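Local coordinates for protein laccase (Botrytis aclada, PDB 3SQR) that probably oxidises hydroquinones and other phenols at its copper centres, passing the electrons to dioxygen, which is reduced to water, and serves in lignin breakdown, at residues S409-K422 and T428-E440. Numbering follows the deposited sequence.
Sequences SSLLLDWSSPTTLK and TIFPTEYNVVALE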
loop_
_atom_site.group_PDB
_atom_site.type_symbol
_atom_site.label_atom_id
_atom_site.label_comp_id
_atom_site.label_asym_id
_atom_site.label_seq_id
_atom_site.Cartn_x
_atom_site.Cartn_y
_atom_site.Cartn_z
ATOM N N SER A 409 -20.440 9.396 8.681
ATOM C CA SER A 409 -20.653 7.969 8.789
ATOM C C SER A 409 -19.298 7.238 8.848
ATOM O O SER A 409 -18.442 7.441 8.016
ATOM C CB SER A 409 -21.456 7.454 7.587
ATOM O OG SER A 409 -21.533 6.059 7.608
ATOM N N SER A 410 -19.134 6.370 9.805
ATOM C CA SER A 410 -17.913 5.538 9.868
ATOM C C SER A 410 -18.145 4.211 9.168
ATOM O O SER A 410 -19.150 3.532 9.409
ATOM C CB SER A 410 -17.550 5.309 11.320
ATOM O OG SER A 410 -16.275 4.728 11.465
ATOM N N LEU A 411 -17.210 3.803 8.307
ATOM C CA LEU A 411 -17.354 2.537 7.575
ATOM C C LEU A 411 -17.360 1.349 8.492
ATOM O O LEU A 411 -16.495 1.196 9.382
ATOM C CB LEU A 411 -16.240 2.363 6.499
ATOM C CG LEU A 411 -16.486 1.236 5.490
ATOM C CD1 LEU A 411 -16.914 1.799 4.150
ATOM C CD2 LEU A 411 -15.197 0.413 5.374
ATOM N N LEU A 412 -18.383 0.527 8.292
ATOM C CA LEU A 412 -18.531 -0.715 8.981
ATOM C C LEU A 412 -19.232 -1.703 8.050
ATOM O O LEU A 412 -20.407 -1.541 7.643
ATOM C CB LEU A 412 -19.277 -0.496 10.293
ATOM C CG LEU A 412 -19.731 -1.698 11.097
ATOM C CD1 LEU A 412 -18.506 -2.467 11.472
ATOM C CD2 LEU A 412 -20.512 -1.161 12.293
ATOM N N LEU A 413 -18.479 -2.742 7.691
ATOM C CA LEU A 413 -18.915 -3.661 6.663
ATOM C C LEU A 413 -19.327 -4.977 7.322
ATOM O O LEU A 413 -18.841 -5.347 8.380
ATOM C CB LEU A 413 -17.802 -3.913 5.663
ATOM C CG LEU A 413 -17.280 -2.683 4.924
ATOM C CD1 LEU A 413 -16.285 -3.156 3.845
ATOM C CD2 LEU A 413 -18.355 -1.866 4.305
ATOM N N ASP A 414 -20.177 -5.687 6.595
ATOM C CA ASP A 414 -20.582 -7.031 6.939
ATOM C C ASP A 414 -19.883 -7.954 6.018
ATOM O O ASP A 414 -20.137 -7.976 4.818
ATOM C CB ASP A 414 -22.103 -7.189 6.731
ATOM C CG ASP A 414 -22.609 -8.483 7.260
ATOM O OD1 ASP A 414 -21.848 -9.453 7.366
ATOM O OD2 ASP A 414 -23.804 -8.553 7.523
ATOM N N TRP A 415 -18.985 -8.728 6.593
ATOM C CA TRP A 415 -18.156 -9.659 5.835
ATOM C C TRP A 415 -18.961 -10.729 5.126
ATOM O O TRP A 415 -18.553 -11.230 4.076
ATOM C CB TRP A 415 -17.176 -10.289 6.788
ATOM C CG TRP A 415 -15.983 -9.450 7.144
ATOM C CD1 TRP A 415 -15.353 -8.485 6.373
ATOM C CD2 TRP A 415 -15.251 -9.516 8.352
ATOM N NE1 TRP A 415 -14.308 -7.965 7.039
ATOM C CE2 TRP A 415 -14.191 -8.581 8.256
ATOM C CE3 TRP A 415 -15.354 -10.297 9.509
ATOM C CZ2 TRP A 415 -13.265 -8.398 9.290
ATOM C CZ3 TRP A 415 -14.446 -10.075 10.532
ATOM C CH2 TRP A 415 -13.403 -9.170 10.405
ATOM N N SER A 416 -20.156 -11.082 5.669
ATOM C CA SER A 416 -21.023 -12.001 4.981
ATOM C C SER A 416 -21.903 -11.360 3.898
ATOM O O SER A 416 -22.587 -12.065 3.166
ATOM C CB SER A 416 -21.938 -12.720 6.017
ATOM O OG SER A 416 -22.951 -11.812 6.439
ATOM N N SER A 417 -21.903 -10.030 3.789
ATOM C CA SER A 417 -22.688 -9.374 2.768
ATOM C C SER A 417 -21.831 -8.277 2.203
ATOM O O SER A 417 -22.080 -7.079 2.323
ATOM C CB SER A 417 -24.040 -8.856 3.352
ATOM O OG SER A 417 -24.853 -8.417 2.309
ATOM N N PRO A 418 -20.786 -8.720 1.519
ATOM C CA PRO A 418 -19.967 -7.725 0.859
ATOM C C PRO A 418 -20.738 -6.985 -0.194
ATOM O O PRO A 418 -21.720 -7.477 -0.735
ATOM C CB PRO A 418 -18.850 -8.558 0.252
ATOM C CG PRO A 418 -19.379 -9.871 0.075
ATOM C CD PRO A 418 -20.324 -10.086 1.245
ATOM N N THR A 419 -20.293 -5.782 -0.516
ATOM C CA THR A 419 -20.932 -4.941 -1.507
ATOM C C THR A 419 -21.176 -5.658 -2.800
ATOM O O THR A 419 -22.199 -5.434 -3.441
ATOM C CB THR A 419 -20.032 -3.701 -1.825
ATOM O OG1 THR A 419 -19.616 -3.155 -0.572
ATOM C CG2 THR A 419 -20.811 -2.658 -2.599
ATOM N N THR A 420 -20.218 -6.493 -3.260
ATOM C CA THR A 420 -20.401 -7.205 -4.500
ATOM C C THR A 420 -21.533 -8.218 -4.412
ATOM O O THR A 420 -22.214 -8.432 -5.394
ATOM C CB THR A 420 -19.082 -7.890 -4.983
ATOM O OG1 THR A 420 -18.132 -6.809 -5.067
ATOM C CG2 THR A 420 -19.275 -8.356 -6.409
ATOM N N LEU A 421 -21.711 -8.809 -3.256
ATOM C CA LEU A 421 -22.853 -9.756 -3.087
ATOM C C LEU A 421 -24.135 -8.970 -3.208
ATOM O O LEU A 421 -25.062 -9.365 -3.929
ATOM C CB LEU A 421 -22.725 -10.515 -1.814
ATOM C CG LEU A 421 -23.907 -11.465 -1.529
ATOM C CD1 LEU A 421 -24.087 -12.452 -2.701
ATOM C CD2 LEU A 421 -23.625 -12.158 -0.210
ATOM N N LYS A 422 -24.153 -7.821 -2.588
ATOM C CA LYS A 422 -25.309 -6.924 -2.729
ATOM C C LYS A 422 -25.561 -6.542 -4.184
ATOM O O LYS A 422 -26.706 -6.533 -4.703
ATOM C CB LYS A 422 -25.131 -5.717 -1.805
ATOM C CG LYS A 422 -25.002 -6.065 -0.353
ATOM C CD LYS A 422 -24.964 -4.821 0.502
ATOM C CE LYS A 422 -24.659 -5.063 1.919
ATOM N NZ LYS A 422 -25.843 -5.755 2.633
ATOM N N THR A 428 -29.185 -1.532 -5.280
ATOM C CA THR A 428 -28.555 -0.254 -5.632
ATOM C C THR A 428 -28.493 0.763 -4.472
ATOM O O THR A 428 -27.876 1.845 -4.611
ATOM C CB THR A 428 -29.235 0.338 -6.841
ATOM O OG1 THR A 428 -30.626 0.499 -6.500
ATOM C CG2 THR A 428 -29.105 -0.592 -8.039
ATOM N N ILE A 429 -29.105 0.388 -3.346
ATOM C CA ILE A 429 -29.128 1.155 -2.124
ATOM C C ILE A 429 -28.469 0.334 -1.048
ATOM O O ILE A 429 -28.948 -0.742 -0.672
ATOM C CB ILE A 429 -30.584 1.512 -1.652
ATOM C CG1 ILE A 429 -31.384 2.251 -2.727
ATOM C CG2 ILE A 429 -30.569 2.391 -0.375
ATOM C CD1 ILE A 429 -32.903 2.237 -2.409
ATOM N N PHE A 430 -27.400 0.884 -0.490
ATOM C CA PHE A 430 -26.497 0.166 0.367
ATOM C C PHE A 430 -26.606 0.690 1.781
ATOM O O PHE A 430 -27.101 1.807 1.982
ATOM C CB PHE A 430 -25.074 0.378 -0.248
ATOM C CG PHE A 430 -24.973 -0.189 -1.624
ATOM C CD1 PHE A 430 -24.891 -1.554 -1.806
ATOM C CD2 PHE A 430 -25.014 0.631 -2.732
ATOM C CE1 PHE A 430 -24.812 -2.090 -3.107
ATOM C CE2 PHE A 430 -24.974 0.106 -4.012
ATOM C CZ PHE A 430 -24.856 -1.252 -4.203
ATOM N N PRO A 431 -26.220 -0.095 2.770
ATOM C CA PRO A 431 -26.266 0.463 4.108
ATOM C C PRO A 431 -25.521 1.769 4.225
ATOM O O PRO A 431 -24.456 1.928 3.603
ATOM C CB PRO A 431 -25.633 -0.634 4.975
ATOM C CG PRO A 431 -25.817 -1.855 4.229
ATOM C CD PRO A 431 -25.803 -1.504 2.794
ATOM N N THR A 432 -26.039 2.700 5.034
ATOM C CA THR A 432 -25.373 3.947 5.252
ATOM C C THR A 432 -23.904 3.735 5.635
ATOM O O THR A 432 -23.012 4.443 5.165
ATOM C CB THR A 432 -26.088 4.759 6.340
ATOM O OG1 THR A 432 -27.398 5.050 5.829
ATOM C CG2 THR A 432 -25.335 6.031 6.636
ATOM N N GLU A 433 -23.665 2.762 6.471
ATOM C CA GLU A 433 -22.295 2.577 6.976
ATOM C C GLU A 433 -21.364 1.887 5.995
ATOM O O GLU A 433 -20.196 1.677 6.300
ATOM C CB GLU A 433 -22.337 1.846 8.295
ATOM C CG GLU A 433 -22.834 0.430 8.213
ATOM C CD GLU A 433 -24.408 0.217 8.264
ATOM O OE1 GLU A 433 -25.269 1.159 8.170
ATOM O OE2 GLU A 433 -24.729 -0.974 8.385
ATOM N N TYR A 434 -21.860 1.531 4.812
ATOM C CA TYR A 434 -21.007 1.082 3.746
ATOM C C TYR A 434 -20.372 2.287 3.059
ATOM O O TYR A 434 -19.486 2.099 2.196
ATOM C CB TYR A 434 -21.810 0.185 2.763
ATOM C CG TYR A 434 -21.793 -1.266 3.125
ATOM C CD1 TYR A 434 -22.010 -1.680 4.430
ATOM C CD2 TYR A 434 -21.528 -2.268 2.174
ATOM C CE1 TYR A 434 -21.989 -2.944 4.754
ATOM C CE2 TYR A 434 -21.472 -3.553 2.520
ATOM C CZ TYR A 434 -21.741 -3.909 3.834
ATOM O OH TYR A 434 -21.736 -5.241 4.271
ATOM N N ASN A 435 -20.805 3.525 3.385
ATOM C CA ASN A 435 -20.252 4.738 2.807
ATOM C C ASN A 435 -20.120 4.711 1.274
ATOM O O ASN A 435 -19.110 5.167 0.672
ATOM C CB ASN A 435 -18.936 5.070 3.490
ATOM C CG ASN A 435 -19.126 5.494 4.902
ATOM O OD1 ASN A 435 -20.264 5.561 5.390
ATOM N ND2 ASN A 435 -18.034 5.812 5.580
ATOM N N VAL A 436 -21.191 4.275 0.604
ATOM C CA VAL A 436 -21.162 4.126 -0.850
ATOM C C VAL A 436 -21.365 5.461 -1.524
ATOM O O VAL A 436 -22.314 6.184 -1.242
ATOM C CB VAL A 436 -22.172 3.076 -1.408
ATOM C CG1 VAL A 436 -22.236 3.158 -2.929
ATOM C CG2 VAL A 436 -21.794 1.708 -0.952
ATOM N N VAL A 437 -20.488 5.794 -2.441
ATOM C CA VAL A 437 -20.764 6.843 -3.389
ATOM C C VAL A 437 -20.979 6.144 -4.726
ATOM O O VAL A 437 -20.093 5.428 -5.232
ATOM C CB VAL A 437 -19.608 7.797 -3.540
ATOM C CG1 VAL A 437 -19.821 8.749 -4.700
ATOM C CG2 VAL A 437 -19.319 8.540 -2.231
ATOM N N ALA A 438 -22.131 6.393 -5.333
ATOM C CA ALA A 438 -22.430 5.817 -6.643
ATOM C C ALA A 438 -21.841 6.694 -7.726
ATOM O O ALA A 438 -21.992 7.911 -7.695
ATOM C CB ALA A 438 -24.005 5.655 -6.863
ATOM N N LEU A 439 -21.142 6.094 -8.662
ATOM C CA LEU A 439 -20.594 6.812 -9.790
ATOM C C LEU A 439 -21.239 6.235 -11.043
ATOM O O LEU A 439 -21.299 5.020 -11.242
ATOM C CB LEU A 439 -19.078 6.661 -9.895
ATOM C CG LEU A 439 -18.243 7.109 -8.694
ATOM C CD1 LEU A 439 -16.763 6.781 -8.966
ATOM C CD2 LEU A 439 -18.405 8.550 -8.403
ATOM N N GLU A 440 -21.700 7.119 -11.906
ATOM C CA GLU A 440 -22.334 6.677 -13.168
ATOM C C GLU A 440 -21.966 7.739 -14.162
ATOM O O GLU A 440 -21.894 8.912 -13.796
ATOM C CB GLU A 440 -23.868 6.607 -13.048
ATOM C CG GLU A 440 -24.427 5.513 -12.192
ATOM C CD GLU A 440 -24.261 4.108 -12.769
ATOM O OE1 GLU A 440 -23.816 3.903 -13.936
ATOM O OE2 GLU A 440 -24.572 3.194 -11.998
HETATM O O HOH W 1 -22.537 -2.865 8.234
#
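Tyr434 plugs into segment 409-422 where the loop and first helical turn of that segment pack on the 3-10 turn 432-434, a polar and apolar contact at the edge of the third cupredoxin domain where the chain runs through helix 419-424 to edge strand 436-439. Tyr434 OH accepts a hydrogen bond from Asp414 N (2.8 Å) and donates one to Ser417 O (2.7 Å), so the phenol bridges the two ends of the type I turn 414-417. Leu413 CD2 sits over the middle of one ring face in a CH-pi contact, 3.6 Å from the centroid of the Tyr434 ring; Pro431 CD lies on the opposite face, nearer the rim. Lys422 passes the Phe430 ring with CB at its edge, brings CE to 3.6 Å from Tyr434 CE2, and bends at its last torsion (chi4 -71°), which lets NZ donate a hydrogen bond to Ser417 OG.

At the other end the Asn435 amide grips Ser409 twice. Ser409 OG, swung anti to its own N (chi1 173°), donates to Asn435 OD1 in the carbonyl plane, on a lone pair, while Asn435 ND2 reaches Ser409 O from above the carbonyl plane and also bonds Ala537 O. Between these ends, Leu412 N meets Glu433 O almost straight (167°), and a water links Leu412 O to Glu433 OE2. The whole belongs to the connection between 402-406 and 436-439, edge strands of the two sheets of a multicopper oxidase's Greek-key beta-sandwich (cupredoxin) domain.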